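Local coordinates for protein beta-porphyranase B (Bacteroides plebeius, PDB 4AWD) that cleaves porphyran, a sulfated red-algal polysaccharide, at its beta-1,4 linkages between D-galactose and L-galactose-6-sulfate, yielding mostly disaccharides, at residues Ser30-His35 with Asp53-Phe58; Lys37-Ala42 with Tyr135-Met140; Gly244-Asp249 with Lys254-Gly259. All blocks are in the same frame, centred on the assembly; numbering follows the deposited sequence.

Interaction 1 of 3, residues Ser30-His35 with Asp53-Phe58; sequences SLAEEH and DYTDEF. With CA (calcium ion), chain C.
Leu31 lies over one face of the Glu57 carboxylate: its CB sits 3.7 Å from Glu57 CD, almost straight above it, and its CD1 reaches over the same face to 3.8 Å from Glu57 OE1. Within 53-58, one face of the Tyr54 ring has Asp53 CB toward its rim, and one face of the Phe58 ring has Asp56 CB toward its rim. Beside Leu31, Ala32 turns its methyl group to Thr55 CG2 at 3.8 Å. That branch of Thr55 is turned anti to the backbone N, with OG1 (chi1 -71°) directed to Asn51 O.

The polar link between the segments is made by water. One molecule accepts from Ala32 N at 2.8 Å, satisfying this first-turn amide of helix 30-34, and donates in turn to Glu57 OE2 at 2.7 Å, thus bridging helix and loop. The positive end of the helix may add to the stabilisation of that charge. Glu57 reaches this place because its chain bends at chi2 (-61°), which folds the carboxylate back toward the helix, and its other oxygen, OE1, is held by a salt bridge to Arg315 of strand 308-321. OE1 also accepts from a second water, itself a calcium ligand, while Glu57 O binds the ion at 2.4 Å.

Just before the metal ligand, Asp56 OD1 takes the amide of Phe58 (2.7 Å) in an Asx turn that shapes the loop through Glu57. With Asn59, Gly94 and Asp312 completing the protein ligands, the arrangement is the calcium site on the beta-sandwich of a GH16 enzyme, bordered here by a short N-terminal helix.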
loop_
_atom_site.group_PDB
_atom_site.type_symbol
_atom_site.label_atom_id
_atom_site.label_comp_id
_atom_site.label_asym_id
_atom_site.label_seq_id
_atom_site.Cartn_x
_atom_site.Cartn_y
_atom_site.Cartn_z
ATOM N N SER A 30 16.494 -12.469 -10.882
ATOM C CA SER A 30 17.270 -13.498 -10.158
ATOM C C SER A 30 17.119 -13.426 -8.642
ATOM O O SER A 30 17.032 -14.460 -7.963
ATOM C CB SER A 30 18.763 -13.418 -10.497
ATOM O OG SER A 30 18.962 -13.149 -11.874
ATOM N N LEU A 31 17.119 -12.209 -8.114
ATOM C CA LEU A 31 17.013 -12.023 -6.680
ATOM C C LEU A 31 15.643 -12.482 -6.194
ATOM O O LEU A 31 15.543 -13.125 -5.150
ATOM C CB LEU A 31 17.303 -10.571 -6.292
ATOM C CG LEU A 31 18.797 -10.220 -6.312
ATOM C CD1 LEU A 31 18.999 -8.754 -6.024
ATOM C CD2 LEU A 31 19.577 -11.054 -5.309
ATOM N N ALA A 32 14.610 -12.188 -6.979
ATOM C CA ALA A 32 13.246 -12.608 -6.664
ATOM C C ALA A 32 13.078 -14.116 -6.748
ATOM O O ALA A 32 12.401 -14.698 -5.909
ATOM C CB ALA A 32 12.218 -11.897 -7.560
ATOM N N GLU A 33 13.683 -14.743 -7.760
ATOM C CA GLU A 33 13.654 -16.211 -7.881
ATOM C C GLU A 33 14.299 -16.860 -6.660
ATOM O O GLU A 33 13.738 -17.786 -6.073
ATOM C CB GLU A 33 14.355 -16.680 -9.160
ATOM C CG GLU A 33 14.271 -18.179 -9.424
ATOM C CD GLU A 33 12.951 -18.617 -10.059
ATOM O OE1 GLU A 33 12.126 -17.743 -10.441
ATOM O OE2 GLU A 33 12.739 -19.854 -10.188
ATOM N N GLU A 34 15.468 -16.352 -6.278
ATOM C CA GLU A 34 16.187 -16.826 -5.104
ATOM C C GLU A 34 15.369 -16.642 -3.815
ATOM O O GLU A 34 15.456 -17.472 -2.911
ATOM C CB GLU A 34 17.546 -16.121 -5.013
ATOM C CG GLU A 34 18.402 -16.464 -3.781
ATOM C CD GLU A 34 18.919 -17.916 -3.748
ATOM O OE1 GLU A 34 19.066 -18.565 -4.822
ATOM O OE2 GLU A 34 19.189 -18.407 -2.624
ATOM N N HIS A 35 14.569 -15.576 -3.747
ATOM C CA HIS A 35 13.740 -15.279 -2.570
ATOM C C HIS A 35 12.589 -16.284 -2.312
ATOM O O HIS A 35 11.980 -16.260 -1.242
ATOM C CB HIS A 35 13.202 -13.836 -2.639
ATOM C CG HIS A 35 12.537 -13.367 -1.376
ATOM N ND1 HIS A 35 13.192 -13.305 -0.161
ATOM C CD2 HIS A 35 11.278 -12.924 -1.143
ATOM C CE1 HIS A 35 12.362 -12.856 0.765
ATOM N NE2 HIS A 35 11.193 -12.622 0.196
ATOM N N ASP A 53 5.584 -8.660 -13.677
ATOM C CA ASP A 53 4.837 -7.439 -13.871
ATOM C C ASP A 53 4.786 -6.550 -12.632
ATOM O O ASP A 53 4.585 -5.354 -12.747
ATOM C CB ASP A 53 3.431 -7.791 -14.370
ATOM C CG ASP A 53 3.434 -8.315 -15.817
ATOM O OD1 ASP A 53 4.495 -8.267 -16.487
ATOM O OD2 ASP A 53 2.377 -8.773 -16.282
ATOM N N TYR A 54 4.987 -7.128 -11.452
ATOM C CA TYR A 54 4.900 -6.360 -10.202
ATOM C C TYR A 54 6.146 -6.586 -9.348
ATOM O O TYR A 54 6.123 -6.476 -8.130
ATOM C CB TYR A 54 3.598 -6.706 -9.460
ATOM C CG TYR A 54 2.434 -6.747 -10.416
ATOM C CD1 TYR A 54 1.855 -5.566 -10.890
ATOM C CD2 TYR A 54 1.956 -7.968 -10.912
ATOM C CE1 TYR A 54 0.802 -5.594 -11.813
ATOM C CE2 TYR A 54 0.909 -8.008 -11.833
ATOM C CZ TYR A 54 0.338 -6.822 -12.278
ATOM O OH TYR A 54 -0.700 -6.874 -13.184
ATOM N N THR A 55 7.246 -6.889 -10.030
ATOM C CA THR A 55 8.476 -7.247 -9.367
ATOM C C THR A 55 9.542 -6.299 -9.855
ATOM O O THR A 55 9.674 -6.070 -11.074
ATOM C CB THR A 55 8.857 -8.727 -9.661
ATOM O OG1 THR A 55 7.945 -9.600 -8.981
ATOM C CG2 THR A 55 10.251 -9.029 -9.193
ATOM N N ASP A 56 10.293 -5.751 -8.901
ATOM C CA ASP A 56 11.361 -4.811 -9.197
ATOM C C ASP A 56 12.346 -4.666 -8.047
ATOM O O ASP A 56 11.959 -4.373 -6.897
ATOM C CB ASP A 56 10.802 -3.424 -9.542
ATOM C CG ASP A 56 11.736 -2.627 -10.452
ATOM O OD1 ASP A 56 12.983 -2.721 -10.306
ATOM O OD2 ASP A 56 11.209 -1.895 -11.315
ATOM N N GLU A 57 13.623 -4.813 -8.390
ATOM C CA GLU A 57 14.703 -4.712 -7.432
ATOM C C GLU A 57 15.174 -3.267 -7.300
ATOM O O GLU A 57 15.885 -2.919 -6.366
ATOM C CB GLU A 57 15.856 -5.622 -7.855
ATOM C CG GLU A 57 15.493 -7.094 -7.948
ATOM C CD GLU A 57 15.026 -7.692 -6.618
ATOM O OE1 GLU A 57 15.502 -7.260 -5.537
ATOM O OE2 GLU A 57 14.190 -8.622 -6.657
ATOM N N PHE A 58 14.772 -2.426 -8.241
ATOM C CA PHE A 58 15.173 -1.011 -8.261
ATOM C C PHE A 58 16.700 -0.867 -8.201
ATOM O O PHE A 58 17.237 0.007 -7.511
ATOM C CB PHE A 58 14.491 -0.193 -7.138
ATOM C CG PHE A 58 12.996 -0.388 -7.039
ATOM C CD1 PHE A 58 12.141 0.074 -8.042
ATOM C CD2 PHE A 58 12.437 -1.013 -5.919
ATOM C CE1 PHE A 58 10.748 -0.095 -7.933
ATOM C CE2 PHE A 58 11.053 -1.194 -5.801
ATOM C CZ PHE A 58 10.201 -0.731 -6.801
HETATM CA CA CA C . 17.345 -3.146 -4.431
HETATM O O HOH W 1 14.740 -10.141 -8.881
HETATM O O HOH W 2 17.429 -5.491 -4.729
#

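Interaction 2 of 3, residues Lys37-Ala42 with Tyr135-Met140; sequences KNLPEA and YYETRM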
loop_
_atom_site.group_PDB
_atom_site.type_symbol
_atom_site.label_atom_id
_atom_site.label_comp_id
_atom_site.label_asym_id
_atom_site.label_seq_id
_atom_site.Cartn_x
_atom_site.Cartn_y
_atom_site.Cartn_z
ATOM N N LYS A 37 12.820 -19.393 -1.617
ATOM C CA LYS A 37 13.260 -20.039 -0.366
ATOM C C LYS A 37 12.492 -19.560 0.859
ATOM O O LYS A 37 12.190 -20.351 1.750
ATOM C CB LYS A 37 14.695 -19.641 -0.039
ATOM C CG LYS A 37 15.791 -20.191 -0.880
ATOM C CD LYS A 37 17.145 -19.805 -0.253
ATOM C CE LYS A 37 17.172 -18.345 0.187
ATOM N NZ LYS A 37 18.557 -17.808 0.306
ATOM N N ASN A 38 12.255 -18.245 0.919
ATOM C CA ASN A 38 11.716 -17.579 2.105
ATOM C C ASN A 38 10.194 -17.507 2.169
ATOM O O ASN A 38 9.630 -17.216 3.215
ATOM C CB ASN A 38 12.295 -16.172 2.233
ATOM C CG ASN A 38 13.795 -16.173 2.407
ATOM O OD1 ASN A 38 14.318 -16.815 3.308
ATOM N ND2 ASN A 38 14.497 -15.452 1.539
ATOM N N LEU A 39 9.537 -17.760 1.046
ATOM C CA LEU A 39 8.080 -17.764 0.995
ATOM C C LEU A 39 7.507 -18.934 1.804
ATOM O O LEU A 39 8.211 -19.914 2.069
ATOM C CB LEU A 39 7.580 -17.771 -0.471
ATOM C CG LEU A 39 7.364 -16.411 -1.155
ATOM C CD1 LEU A 39 8.421 -15.350 -0.791
ATOM C CD2 LEU A 39 7.269 -16.533 -2.679
ATOM N N PRO A 40 6.242 -18.818 2.234
ATOM C CA PRO A 40 5.517 -19.974 2.754
ATOM C C PRO A 40 5.505 -21.094 1.731
ATOM O O PRO A 40 5.416 -20.824 0.532
ATOM C CB PRO A 40 4.086 -19.442 2.950
ATOM C CG PRO A 40 4.071 -18.064 2.367
ATOM C CD PRO A 40 5.481 -17.582 2.442
ATOM N N GLU A 41 5.617 -22.334 2.202
ATOM C CA GLU A 41 5.608 -23.490 1.316
ATOM C C GLU A 41 4.364 -23.435 0.451
ATOM O O GLU A 41 3.257 -23.210 0.949
ATOM C CB GLU A 41 5.630 -24.794 2.110
ATOM N N ALA A 42 4.562 -23.605 -0.849
ATOM C CA ALA A 42 3.468 -23.690 -1.795
ATOM C C ALA A 42 2.626 -24.912 -1.446
ATOM O O ALA A 42 3.162 -25.900 -0.922
ATOM C CB ALA A 42 4.013 -23.803 -3.220
ATOM N N TYR A 135 1.455 -13.850 -4.101
ATOM C CA TYR A 135 2.219 -13.350 -2.969
ATOM C C TYR A 135 2.923 -12.040 -3.340
ATOM O O TYR A 135 3.492 -11.895 -4.432
ATOM C CB TYR A 135 3.233 -14.401 -2.502
ATOM C CG TYR A 135 3.885 -14.096 -1.174
ATOM C CD1 TYR A 135 5.044 -13.321 -1.106
ATOM C CD2 TYR A 135 3.338 -14.570 0.014
ATOM C CE1 TYR A 135 5.658 -13.021 0.128
ATOM C CE2 TYR A 135 3.941 -14.292 1.251
ATOM C CZ TYR A 135 5.097 -13.506 1.298
ATOM O OH TYR A 135 5.690 -13.224 2.505
ATOM N N TYR A 136 2.866 -11.085 -2.423
ATOM C CA TYR A 136 3.338 -9.735 -2.674
ATOM C C TYR A 136 4.097 -9.272 -1.449
ATOM O O TYR A 136 3.647 -9.485 -0.321
ATOM C CB TYR A 136 2.140 -8.825 -2.947
ATOM C CG TYR A 136 1.340 -9.291 -4.147
ATOM C CD1 TYR A 136 1.649 -8.845 -5.442
ATOM C CD2 TYR A 136 0.290 -10.181 -3.991
ATOM C CE1 TYR A 136 0.946 -9.289 -6.535
ATOM C CE2 TYR A 136 -0.435 -10.625 -5.090
ATOM C CZ TYR A 136 -0.099 -10.173 -6.354
ATOM O OH TYR A 136 -0.823 -10.633 -7.427
ATOM N N GLU A 137 5.242 -8.633 -1.660
ATOM C CA GLU A 137 6.120 -8.323 -0.543
ATOM C C GLU A 137 7.059 -7.189 -0.892
ATOM O O GLU A 137 7.481 -7.061 -2.045
ATOM C CB GLU A 137 6.941 -9.566 -0.171
ATOM C CG GLU A 137 7.710 -9.439 1.145
ATOM C CD GLU A 137 7.974 -10.772 1.808
ATOM O OE1 GLU A 137 8.933 -11.472 1.407
ATOM O OE2 GLU A 137 7.209 -11.117 2.733
ATOM N N THR A 138 7.410 -6.390 0.113
ATOM C CA THR A 138 8.426 -5.371 -0.048
ATOM C C THR A 138 9.359 -5.358 1.158
ATOM O O THR A 138 8.959 -5.734 2.268
ATOM C CB THR A 138 7.803 -3.959 -0.275
ATOM O OG1 THR A 138 8.840 -3.037 -0.621
ATOM C CG2 THR A 138 7.082 -3.444 0.959
ATOM N N ARG A 139 10.609 -4.954 0.908
ATOM C CA ARG A 139 11.571 -4.603 1.956
ATOM C C ARG A 139 11.610 -3.072 2.026
ATOM O O ARG A 139 12.096 -2.404 1.107
ATOM C CB ARG A 139 12.968 -5.180 1.674
ATOM C CG ARG A 139 13.848 -5.278 2.925
ATOM C CD ARG A 139 15.067 -6.214 2.770
ATOM N NE ARG A 139 16.235 -5.440 2.375
ATOM C CZ ARG A 139 17.200 -5.026 3.189
ATOM N NH1 ARG A 139 17.206 -5.347 4.474
ATOM N NH2 ARG A 139 18.186 -4.297 2.695
ATOM N N MET A 140 11.083 -2.532 3.123
ATOM C CA MET A 140 10.859 -1.103 3.268
ATOM C C MET A 140 11.511 -0.575 4.542
ATOM O O MET A 140 11.512 -1.235 5.590
ATOM C CB MET A 140 9.342 -0.792 3.313
ATOM C CG MET A 140 9.002 0.696 3.372
ATOM S SD MET A 140 7.228 0.932 3.527
ATOM C CE MET A 140 7.000 0.452 5.258
HETATM O O HOH W 3 7.495 -14.815 3.787
#
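Tyr135 leaves strand 134-141 with CG anti to its backbone N (chi1 -169°), a torsion that lays its ring beneath Leu39 and Pro40 of the 37-42 loop. From CB the side chain passes to CG and CD1, where Leu39 CG rides over the face in a CH-pi contact, 4.1 Å from the ring centroid and 19° off the normal. Next along that flank, Tyr135 CE1 receives Leu39 CD1 at 3.7 Å. Across the ring, Tyr135 CE2 meets Pro40 CD at 3.8 Å, with Pro40 CG close behind; the proline approaches obliquely, above the same side of the ring plane as the leucine.

At the tip, Tyr135 OH donates to Glu137 OE2 (2.6 Å), meeting it from above the carboxylate plane, and accepts from a water that also donates, over a longer 3.3 Å, to Asn38 O. Two bonds, one given and one received, thus hold the phenol oxygen, and the water ties it to the loop backbone, while Glu137 OE1 is taken by His35.

Trp246 of the adjoining strand also touches Tyr135 and Pro40. The arrangement is that of a covering loop on a beta-sandwich: an N-terminal segment packs its apolar residues on a tyrosine of the sheet's outer face, buried beneath it.

Interaction 3 of 3, residues Gly244-Asp249 with Lys254-Gly259; sequences GCWWVD and KFYYDG
Gly244 and Tyr256 open the ladder of backbone bonds, joined by Gly244 N to Tyr256 O (2.9 Å) and Tyr256 N to Gly244 O (2.7 Å). Two residues on, Trp246 and Lys254 form the next hydrogen-bonded pair, with Trp246 N reaching Lys254 O nearly straight, at 166°. Between them Cys245 and Phe255 make a non-hydrogen-bonded pair, where close CA-H...O contacts run from Phe255 CA to Gly244 O and from Cys245 CA to Lys254 O.

These are the arms of an antiparallel beta hairpin, strands 241-249 and 252-257. A classic beta bulge lies near its turn, Val248 and Asp249 both facing Thr252. The hairpin belongs to the GH16 beta-sandwich, and strand 134-141 continues the sheet beyond Cys245.

A sulfur-aromatic contact marks the face carrying Cys245 and Phe255. Cys245 SG points opposite the backbone N (chi1 -179°), which brings it obliquely to the Phe255 ring, 3.9 Å from Phe255 CE1. Leu177 of strand 168-182 touches both residues on this inner side.

On the face carrying Trp246, Lys254 and Tyr256 the contacts are mainly apolar. Trp246 and Tyr256 lie side by side and point the same way, Trp246 CB 4.1 Å from Tyr256 CE1, and Tyr256 OH meets the edge of the indole near CE3. Val248 CG2 sits over one face of that indole and lies 4.1 Å from Lys254 CG; Trp48 meets Trp246 edge-to-face.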
loop_
_atom_site.group_PDB
_atom_site.type_symbol
_atom_site.label_atom_id
_atom_site.label_comp_id
_atom_site.label_asym_id
_atom_site.label_seq_id
_atom_site.Cartn_x
_atom_site.Cartn_y
_atom_site.Cartn_z
ATOM N N GLY A 244 4.716 -8.546 3.771
ATOM C CA GLY A 244 4.222 -9.405 2.720
ATOM C C GLY A 244 2.825 -9.930 2.921
ATOM O O GLY A 244 2.326 -10.081 4.043
ATOM N N CYS A 245 2.191 -10.201 1.802
ATOM C CA CYS A 245 0.868 -10.741 1.806
ATOM C C CYS A 245 0.823 -11.972 0.912
ATOM O O CYS A 245 1.340 -11.947 -0.213
ATOM C CB CYS A 245 -0.087 -9.715 1.233
ATOM S SG CYS A 245 -1.725 -10.323 1.236
ATOM N N TRP A 246 0.205 -13.038 1.418
ATOM C CA TRP A 246 -0.230 -14.126 0.565
ATOM C C TRP A 246 -1.719 -13.931 0.314
ATOM O O TRP A 246 -2.554 -14.225 1.168
ATOM C CB TRP A 246 0.027 -15.496 1.200
ATOM C CG TRP A 246 -0.345 -16.653 0.304
ATOM C CD1 TRP A 246 -1.015 -16.596 -0.895
ATOM C CD2 TRP A 246 -0.084 -18.043 0.544
ATOM N NE1 TRP A 246 -1.172 -17.863 -1.415
ATOM C CE2 TRP A 246 -0.615 -18.766 -0.549
ATOM C CE3 TRP A 246 0.550 -18.746 1.576
ATOM C CZ2 TRP A 246 -0.532 -20.165 -0.637
ATOM C CZ3 TRP A 246 0.639 -20.132 1.485
ATOM C CH2 TRP A 246 0.097 -20.827 0.385
ATOM N N TRP A 247 -2.048 -13.414 -0.857
ATOM C CA TRP A 247 -3.445 -13.242 -1.221
ATOM C C TRP A 247 -3.911 -14.606 -1.741
ATOM O O TRP A 247 -3.695 -14.945 -2.899
ATOM C CB TRP A 247 -3.576 -12.107 -2.237
ATOM C CG TRP A 247 -4.977 -11.765 -2.662
ATOM C CD1 TRP A 247 -6.154 -12.292 -2.182
ATOM C CD2 TRP A 247 -5.350 -10.785 -3.642
ATOM N NE1 TRP A 247 -7.220 -11.711 -2.818
ATOM C CE2 TRP A 247 -6.759 -10.787 -3.718
ATOM C CE3 TRP A 247 -4.623 -9.913 -4.471
ATOM C CZ2 TRP A 247 -7.460 -9.952 -4.582
ATOM C CZ3 TRP A 247 -5.321 -9.076 -5.334
ATOM C CH2 TRP A 247 -6.728 -9.102 -5.383
ATOM N N VAL A 248 -4.504 -15.399 -0.850
ATOM C CA VAL A 248 -4.719 -16.829 -1.108
ATOM C C VAL A 248 -5.866 -17.084 -2.071
ATOM O O VAL A 248 -5.726 -17.884 -2.999
ATOM C CB VAL A 248 -4.993 -17.621 0.189
ATOM C CG1 VAL A 248 -5.260 -19.119 -0.135
ATOM C CG2 VAL A 248 -3.850 -17.453 1.170
ATOM N N ASP A 249 -6.994 -16.416 -1.830
ATOM C CA ASP A 249 -8.201 -16.522 -2.666
ATOM C C ASP A 249 -9.116 -15.332 -2.410
ATOM O O ASP A 249 -8.725 -14.369 -1.752
ATOM C CB ASP A 249 -8.966 -17.845 -2.433
ATOM C CG ASP A 249 -9.340 -18.060 -0.981
ATOM O OD1 ASP A 249 -9.732 -17.096 -0.292
ATOM O OD2 ASP A 249 -9.225 -19.210 -0.509
ATOM N N LYS A 254 -3.253 -13.376 3.928
ATOM C CA LYS A 254 -2.406 -13.724 5.082
ATOM C C LYS A 254 -1.127 -12.884 5.101
ATOM O O LYS A 254 -0.422 -12.798 4.096
ATOM C CB LYS A 254 -2.048 -15.215 5.060
ATOM C CG LYS A 254 -3.258 -16.149 5.012
ATOM C CD LYS A 254 -2.899 -17.643 5.208
ATOM C CE LYS A 254 -4.175 -18.486 5.344
ATOM N NZ LYS A 254 -3.938 -19.984 5.449
ATOM N N PHE A 255 -0.804 -12.304 6.252
ATOM C CA PHE A 255 0.275 -11.314 6.315
ATOM C C PHE A 255 1.562 -11.786 6.983
ATOM O O PHE A 255 1.537 -12.528 7.970
ATOM C CB PHE A 255 -0.236 -10.011 6.934
ATOM C CG PHE A 255 -1.394 -9.429 6.192
ATOM C CD1 PHE A 255 -1.181 -8.632 5.081
ATOM C CD2 PHE A 255 -2.706 -9.724 6.579
ATOM C CE1 PHE A 255 -2.258 -8.109 4.359
ATOM C CE2 PHE A 255 -3.788 -9.201 5.872
ATOM C CZ PHE A 255 -3.564 -8.384 4.756
ATOM N N TYR A 256 2.688 -11.349 6.424
ATOM C CA TYR A 256 4.008 -11.787 6.871
ATOM C C TYR A 256 4.917 -10.607 7.178
ATOM O O TYR A 256 5.015 -9.657 6.406
ATOM C CB TYR A 256 4.652 -12.710 5.835
ATOM C CG TYR A 256 3.890 -14.006 5.651
ATOM C CD1 TYR A 256 2.688 -14.042 4.927
ATOM C CD2 TYR A 256 4.361 -15.199 6.215
ATOM C CE1 TYR A 256 1.978 -15.217 4.773
ATOM C CE2 TYR A 256 3.649 -16.393 6.062
ATOM C CZ TYR A 256 2.463 -16.391 5.338
ATOM O OH TYR A 256 1.758 -17.562 5.185
ATOM N N TYR A 257 5.552 -10.677 8.335
ATOM C CA TYR A 257 6.540 -9.706 8.724
ATOM C C TYR A 257 7.848 -10.447 8.838
ATOM O O TYR A 257 7.906 -11.447 9.526
ATOM C CB TYR A 257 6.170 -9.089 10.076
ATOM C CG TYR A 257 7.198 -8.126 10.610
ATOM C CD1 TYR A 257 7.525 -6.968 9.896
ATOM C CD2 TYR A 257 7.846 -8.365 11.820
ATOM C CE1 TYR A 257 8.451 -6.079 10.370
ATOM C CE2 TYR A 257 8.793 -7.471 12.309
ATOM C CZ TYR A 257 9.084 -6.326 11.584
ATOM O OH TYR A 257 10.008 -5.414 12.053
ATOM N N ASP A 258 8.886 -9.963 8.164
ATOM C CA ASP A 258 10.194 -10.630 8.133
ATOM C C ASP A 258 10.113 -12.165 7.888
ATOM O O ASP A 258 10.860 -12.955 8.467
ATOM C CB ASP A 258 11.018 -10.260 9.379
ATOM C CG ASP A 258 11.578 -8.831 9.327
ATOM O OD1 ASP A 258 11.602 -8.210 8.231
ATOM O OD2 ASP A 258 12.018 -8.327 10.388
ATOM N N GLY A 259 9.191 -12.563 7.012
ATOM C CA GLY A 259 9.010 -13.959 6.618
ATOM C C GLY A 259 8.205 -14.821 7.585
ATOM O O GLY A 259 8.061 -16.020 7.365
#

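Interaction 1 sets the N-terminal helix against the calcium-binding loop, interaction 2 sets the following loop on a strand of the sheet, and interaction 3 is made within the sheet itself. Their chemistry follows: interaction 1 mixes small apolar contacts with a water bridge beside calcium, interaction 2 rests on an aromatic face, and interaction 3 on a backbone ladder. The residues that meet in the first two are mostly buried; the hairpin runs from a buried part to a more open one. The His35-Glu137 pair connects interactions 1 and 2. Strands 134-141 and 241-249 are sheet neighbours, bonded through Tyr136 O and Cys245 N, so interactions 2 and 3 adjoin, while interactions 1 and 3 do not touch.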